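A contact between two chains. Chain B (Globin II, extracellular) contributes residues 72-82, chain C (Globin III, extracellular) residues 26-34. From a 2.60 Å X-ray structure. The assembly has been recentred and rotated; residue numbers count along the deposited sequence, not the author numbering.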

ATOM      1  N   LEU B  72     -27.977 -34.614  -2.960  1.00 20.37           N
ATOM      2  CA  LEU B  72     -28.845 -33.636  -2.331  1.00 18.78           C
ATOM      3  C   LEU B  72     -28.473 -32.228  -2.792  1.00 21.61           C
ATOM      4  O   LEU B  72     -29.350 -31.391  -3.019  1.00 22.72           O
ATOM      5  CB  LEU B  72     -28.763 -33.760  -0.812  1.00 19.35           C
ATOM      6  CG  LEU B  72     -29.711 -32.881   0.005  1.00 20.24           C
ATOM      7  CD1 LEU B  72     -31.179 -33.222  -0.258  1.00 20.98           C
ATOM      8  CD2 LEU B  72     -29.386 -33.014   1.482  1.00 19.89           C
ATOM      9  N   ASP B  73     -27.176 -31.983  -2.944  1.00 20.52           N
ATOM     10  CA  ASP B  73     -26.687 -30.703  -3.426  1.00 20.19           C
ATOM     11  C   ASP B  73     -27.245 -30.366  -4.806  1.00 23.34           C
ATOM     12  O   ASP B  73     -27.626 -29.220  -5.056  1.00 22.45           O
ATOM     13  CB  ASP B  73     -25.166 -30.712  -3.479  1.00 20.31           C
ATOM     14  CG  ASP B  73     -24.604 -29.410  -3.975  1.00 19.78           C
ATOM     15  OD1 ASP B  73     -24.076 -29.387  -5.103  1.00 24.48           O
ATOM     16  OD2 ASP B  73     -24.661 -28.355  -3.311  1.00 19.36           O
ATOM     17  N   ILE B  74     -27.287 -31.358  -5.698  1.00 23.16           N
ATOM     18  CA  ILE B  74     -27.856 -31.156  -7.033  1.00 22.76           C
ATOM     19  C   ILE B  74     -29.334 -30.773  -6.943  1.00 22.99           C
ATOM     20  O   ILE B  74     -29.781 -29.831  -7.605  1.00 20.44           O
ATOM     21  CB  ILE B  74     -27.679 -32.405  -7.923  1.00 21.13           C
ATOM     22  CG1 ILE B  74     -26.187 -32.665  -8.189  1.00 20.53           C
ATOM     23  CG2 ILE B  74     -28.449 -32.226  -9.243  1.00 16.01           C
ATOM     24  CD1 ILE B  74     -25.877 -34.007  -8.871  1.00 12.36           C
ATOM     25  N   ALA B  75     -30.069 -31.510  -6.112  1.00 21.59           N
ATOM     26  CA  ALA B  75     -31.495 -31.300  -5.916  1.00 19.79           C
ATOM     27  C   ALA B  75     -31.779 -29.903  -5.374  1.00 20.23           C
ATOM     28  O   ALA B  75     -32.568 -29.159  -5.958  1.00 20.00           O
ATOM     29  CB  ALA B  75     -32.069 -32.369  -4.993  1.00 17.72           C
ATOM     30  N   ILE B  76     -31.124 -29.537  -4.273  1.00 19.91           N
ATOM     31  CA  ILE B  76     -31.333 -28.215  -3.677  1.00 20.96           C
ATOM     32  C   ILE B  76     -30.948 -27.110  -4.661  1.00 22.08           C
ATOM     33  O   ILE B  76     -31.670 -26.119  -4.809  1.00 22.87           O
ATOM     34  CB  ILE B  76     -30.550 -28.074  -2.351  1.00 20.13           C
ATOM     35  CG1 ILE B  76     -31.173 -28.966  -1.268  1.00 20.27           C
ATOM     36  CG2 ILE B  76     -30.517 -26.612  -1.894  1.00 17.89           C
ATOM     37  CD1 ILE B  76     -30.356 -29.071   0.011  1.00 20.87           C
ATOM     38  N   SER B  77     -29.823 -27.288  -5.347  1.00 22.32           N
ATOM     39  CA  SER B  77     -29.330 -26.259  -6.255  1.00 25.70           C
ATOM     40  C   SER B  77     -30.282 -25.991  -7.417  1.00 25.39           C
ATOM     41  O   SER B  77     -30.248 -24.907  -8.001  1.00 25.46           O
ATOM     42  CB  SER B  77     -27.928 -26.592  -6.779  1.00 24.99           C
ATOM     43  OG  SER B  77     -27.970 -27.626  -7.749  1.00 28.41           O
ATOM     44  N   THR B  78     -31.124 -26.969  -7.754  1.00 25.57           N
ATOM     45  CA  THR B  78     -32.067 -26.796  -8.864  1.00 25.47           C
ATOM     46  C   THR B  78     -33.525 -26.779  -8.431  1.00 26.31           C
ATOM     47  O   THR B  78     -34.409 -27.072  -9.238  1.00 26.81           O
ATOM     48  CB  THR B  78     -31.874 -27.864  -9.967  1.00 23.67           C
ATOM     49  OG1 THR B  78     -32.100 -29.169  -9.418  1.00 27.17           O
ATOM     50  CG2 THR B  78     -30.435 -27.905 -10.453  1.00 21.87           C
ATOM     51  N   LEU B  79     -33.786 -26.435  -7.172  1.00 26.69           N
ATOM     52  CA  LEU B  79     -35.166 -26.246  -6.729  1.00 28.46           C
ATOM     53  C   LEU B  79     -35.861 -25.198  -7.588  1.00 30.46           C
ATOM     54  O   LEU B  79     -37.077 -25.253  -7.786  1.00 31.58           O
ATOM     55  CB  LEU B  79     -35.232 -25.841  -5.259  1.00 26.31           C
ATOM     56  CG  LEU B  79     -35.028 -26.967  -4.247  1.00 27.87           C
ATOM     57  CD1 LEU B  79     -34.832 -26.395  -2.857  1.00 24.23           C
ATOM     58  CD2 LEU B  79     -36.180 -27.963  -4.263  1.00 24.72           C
ATOM     59  N   ASP B  80     -35.078 -24.256  -8.105  1.00 32.28           N
ATOM     60  CA  ASP B  80     -35.593 -23.212  -8.985  1.00 35.80           C
ATOM     61  C   ASP B  80     -35.631 -23.623 -10.462  1.00 34.77           C
ATOM     62  O   ASP B  80     -36.069 -22.843 -11.312  1.00 35.78           O
ATOM     63  CB  ASP B  80     -34.789 -21.919  -8.807  1.00 35.85           C
ATOM     64  CG  ASP B  80     -33.344 -22.062  -9.245  1.00 40.25           C
ATOM     65  OD1 ASP B  80     -32.675 -23.032  -8.824  1.00 43.26           O
ATOM     66  OD2 ASP B  80     -32.790 -21.241 -10.007  1.00 46.46           O
ATOM     67  N   GLN B  81     -35.169 -24.837 -10.766  1.00 34.11           N
ATOM     68  CA  GLN B  81     -35.218 -25.368 -12.132  1.00 31.84           C
ATOM     69  C   GLN B  81     -35.916 -26.726 -12.134  1.00 32.21           C
ATOM     70  O   GLN B  81     -35.262 -27.774 -12.154  1.00 32.48           O
ATOM     71  CB  GLN B  81     -33.815 -25.483 -12.728  1.00 31.24           C
ATOM     72  CG  GLN B  81     -32.978 -24.227 -12.597  1.00 30.68           C
ATOM     73  CD  GLN B  81     -31.506 -24.543 -12.498  1.00 34.97           C
ATOM     74  OE1 GLN B  81     -30.939 -25.168 -13.396  1.00 34.41           O
ATOM     75  NE2 GLN B  81     -30.877 -24.118 -11.408  1.00 31.97           N
ATOM     76  N   PRO B  82     -37.250 -26.691 -12.108  1.00 34.28           N
ATOM     77  CA  PRO B  82     -38.083 -27.899 -11.978  1.00 33.01           C
ATOM     78  C   PRO B  82     -37.785 -29.013 -12.979  1.00 30.02           C
ATOM     79  O   PRO B  82     -37.772 -30.183 -12.597  1.00 30.78           O
ATOM     80  CB  PRO B  82     -39.512 -27.371 -12.181  1.00 31.94           C
ATOM     81  CG  PRO B  82     -39.352 -25.994 -12.747  1.00 35.47           C
ATOM     82  CD  PRO B  82     -38.072 -25.470 -12.192  1.00 34.49           C
TER
ATOM     83  N   THR C  26     -23.754 -17.876  -5.333  1.00 57.12           N
ATOM     84  CA  THR C  26     -24.806 -18.865  -5.014  1.00 54.39           C
ATOM     85  C   THR C  26     -25.444 -19.587  -6.196  1.00 53.11           C
ATOM     86  O   THR C  26     -26.102 -20.613  -6.000  1.00 53.41           O
ATOM     87  CB  THR C  26     -25.944 -18.253  -4.141  1.00 55.33           C
ATOM     88  OG1 THR C  26     -26.497 -17.093  -4.793  1.00 56.13           O
ATOM     89  CG2 THR C  26     -25.409 -17.728  -2.810  1.00 54.20           C
ATOM     90  N   GLU C  27     -25.283 -19.062  -7.407  1.00 52.35           N
ATOM     91  CA  GLU C  27     -25.866 -19.726  -8.572  1.00 49.34           C
ATOM     92  C   GLU C  27     -24.882 -20.721  -9.162  1.00 47.06           C
ATOM     93  O   GLU C  27     -24.566 -20.693 -10.354  1.00 49.15           O
ATOM     94  CB  GLU C  27     -26.374 -18.715  -9.603  1.00 49.87           C
ATOM     95  CG  GLU C  27     -27.644 -17.990  -9.164  1.00 52.83           C
ATOM     96  CD  GLU C  27     -28.749 -18.935  -8.715  1.00 55.17           C
ATOM     97  OE1 GLU C  27     -29.402 -18.637  -7.690  1.00 59.54           O
ATOM     98  OE2 GLU C  27     -28.968 -19.976  -9.383  1.00 57.14           O
ATOM     99  N   SER C  28     -24.409 -21.606  -8.292  1.00 43.91           N
ATOM    100  CA  SER C  28     -23.389 -22.579  -8.634  1.00 42.70           C
ATOM    101  C   SER C  28     -23.884 -23.639  -9.611  1.00 38.67           C
ATOM    102  O   SER C  28     -23.082 -24.192 -10.362  1.00 38.83           O
ATOM    103  CB  SER C  28     -22.822 -23.230  -7.367  1.00 43.04           C
ATOM    104  OG  SER C  28     -23.824 -23.955  -6.667  1.00 47.27           O
ATOM    105  N   SER C  29     -25.186 -23.928  -9.608  1.00 37.19           N
ATOM    106  CA  SER C  29     -25.760 -24.830 -10.610  1.00 37.63           C
ATOM    107  C   SER C  29     -25.533 -24.256 -11.998  1.00 37.35           C
ATOM    108  O   SER C  29     -25.141 -24.976 -12.920  1.00 37.57           O
ATOM    109  CB  SER C  29     -27.262 -25.036 -10.379  1.00 36.97           C
ATOM    110  OG  SER C  29     -27.957 -23.796 -10.507  1.00 37.95           O
ATOM    111  N   LYS C  30     -25.775 -22.955 -12.136  1.00 36.85           N
ATOM    112  CA  LYS C  30     -25.608 -22.286 -13.415  1.00 37.94           C
ATOM    113  C   LYS C  30     -24.184 -22.488 -13.939  1.00 35.71           C
ATOM    114  O   LYS C  30     -23.984 -22.818 -15.110  1.00 36.94           O
ATOM    115  CB  LYS C  30     -25.953 -20.796 -13.295  1.00 39.37           C
ATOM    116  CG  LYS C  30     -26.329 -20.133 -14.619  1.00 41.34           C
ATOM    117  CD  LYS C  30     -27.750 -20.478 -15.061  1.00 50.43           C
ATOM    118  CE  LYS C  30     -28.788 -19.717 -14.248  1.00 52.89           C
ATOM    119  NZ  LYS C  30     -30.181 -20.111 -14.606  1.00 47.07           N
ATOM    120  N   ILE C  31     -23.212 -22.313 -13.047  1.00 33.47           N
ATOM    121  CA  ILE C  31     -21.799 -22.464 -13.370  1.00 30.96           C
ATOM    122  C   ILE C  31     -21.421 -23.915 -13.628  1.00 28.93           C
ATOM    123  O   ILE C  31     -20.643 -24.195 -14.541  1.00 31.18           O
ATOM    124  CB  ILE C  31     -20.940 -21.890 -12.231  1.00 31.47           C
ATOM    125  CG1 ILE C  31     -21.141 -20.377 -12.140  1.00 34.64           C
ATOM    126  CG2 ILE C  31     -19.458 -22.223 -12.435  1.00 29.20           C
ATOM    127  CD1 ILE C  31     -20.681 -19.770 -10.830  1.00 39.83           C
ATOM    128  N   LYS C  32     -21.960 -24.830 -12.825  1.00 25.90           N
ATOM    129  CA  LYS C  32     -21.649 -26.249 -12.985  1.00 26.81           C
ATOM    130  C   LYS C  32     -22.160 -26.760 -14.325  1.00 25.63           C
ATOM    131  O   LYS C  32     -21.420 -27.419 -15.065  1.00 25.03           O
ATOM    132  CB  LYS C  32     -22.203 -27.080 -11.819  1.00 27.60           C
ATOM    133  CG  LYS C  32     -21.344 -27.044 -10.556  1.00 27.90           C
ATOM    134  CD  LYS C  32     -22.140 -27.483  -9.335  1.00 29.79           C
ATOM    135  CE  LYS C  32     -21.252 -27.567  -8.076  1.00 26.15           C
ATOM    136  NZ  LYS C  32     -22.109 -27.852  -6.868  1.00 22.70           N
ATOM    137  N   ILE C  33     -23.408 -26.423 -14.646  1.00 24.87           N
ATOM    138  CA  ILE C  33     -24.022 -26.812 -15.916  1.00 24.50           C
ATOM    139  C   ILE C  33     -23.291 -26.241 -17.137  1.00 24.83           C
ATOM    140  O   ILE C  33     -22.995 -26.974 -18.078  1.00 24.33           O
ATOM    141  CB  ILE C  33     -25.520 -26.436 -15.934  1.00 25.17           C
ATOM    142  CG1 ILE C  33     -26.293 -27.313 -14.947  1.00 22.05           C
ATOM    143  CG2 ILE C  33     -26.103 -26.590 -17.340  1.00 20.14           C
ATOM    144  CD1 ILE C  33     -27.703 -26.805 -14.642  1.00 26.20           C
ATOM    145  N   GLY C  34     -22.989 -24.944 -17.107  1.00 25.33           N
ATOM    146  CA  GLY C  34     -22.287 -24.293 -18.212  1.00 26.24           C
ATOM    147  C   GLY C  34     -20.924 -24.906 -18.464  1.00 27.82           C
ATOM    148  O   GLY C  34     -20.586 -25.246 -19.602  1.00 28.02           O
TER

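Two carboxylates face each other across this contact: OD2 of D80(B) lies 4.1 Å from OE2 of E27(C). Like charges at this distance would repel if both groups are ionised. OE2 of E27(C) is hydrogen-bonded elsewhere in the structure; OD2 of D80(B) has no such partner recorded.

The attractive contacts lie nearby. The end of the chain B helix and the turn after it meet the first turns of a chain C helix. The backbones come nearest at S77(B) and S29(C), whose CA atoms are 5.8 Å apart. Such a close approach suits small side chains. OG of S77(B) is 3.8 Å from CB of S29(C). That hydroxyl is turned back to its own helix, where it donates to O of I74(B) at 2.9 Å. OG1 of T78(B) donates to the same O of I74(B), at 3.0 Å.

One hydrogen bond crosses between the stretches. NE2 of Q81(B) donates to OG of S29(C) at 3.1 Å, with an angle of 151° at the hydrogen. Q81(B) is the last residue of a type I turn that starts at T78(B), and its CA-to-CB bond points toward chain C. The turn is closed by N of Q81(B) donating to O of T78(B) at 2.8 Å. NE2 of Q81(B) also makes a weak bond to OD1 of D80(B), at 3.3 Å. The other end of the amide, OE1 of Q81(B), packs 3.8 Å from CD1 of I33(C).

A salt bridge forms further back along the chain B helix. OD1 of D73(B) is 3.1 Å from NZ of K32(C). The lysine is nearly extended, with chi2 to chi4 all t, so its ammonium reaches an aspartate one helical turn before S77(B). The CA-to-CB bond of D73(B) points sideways, but its carboxylate comes nearer to chain C.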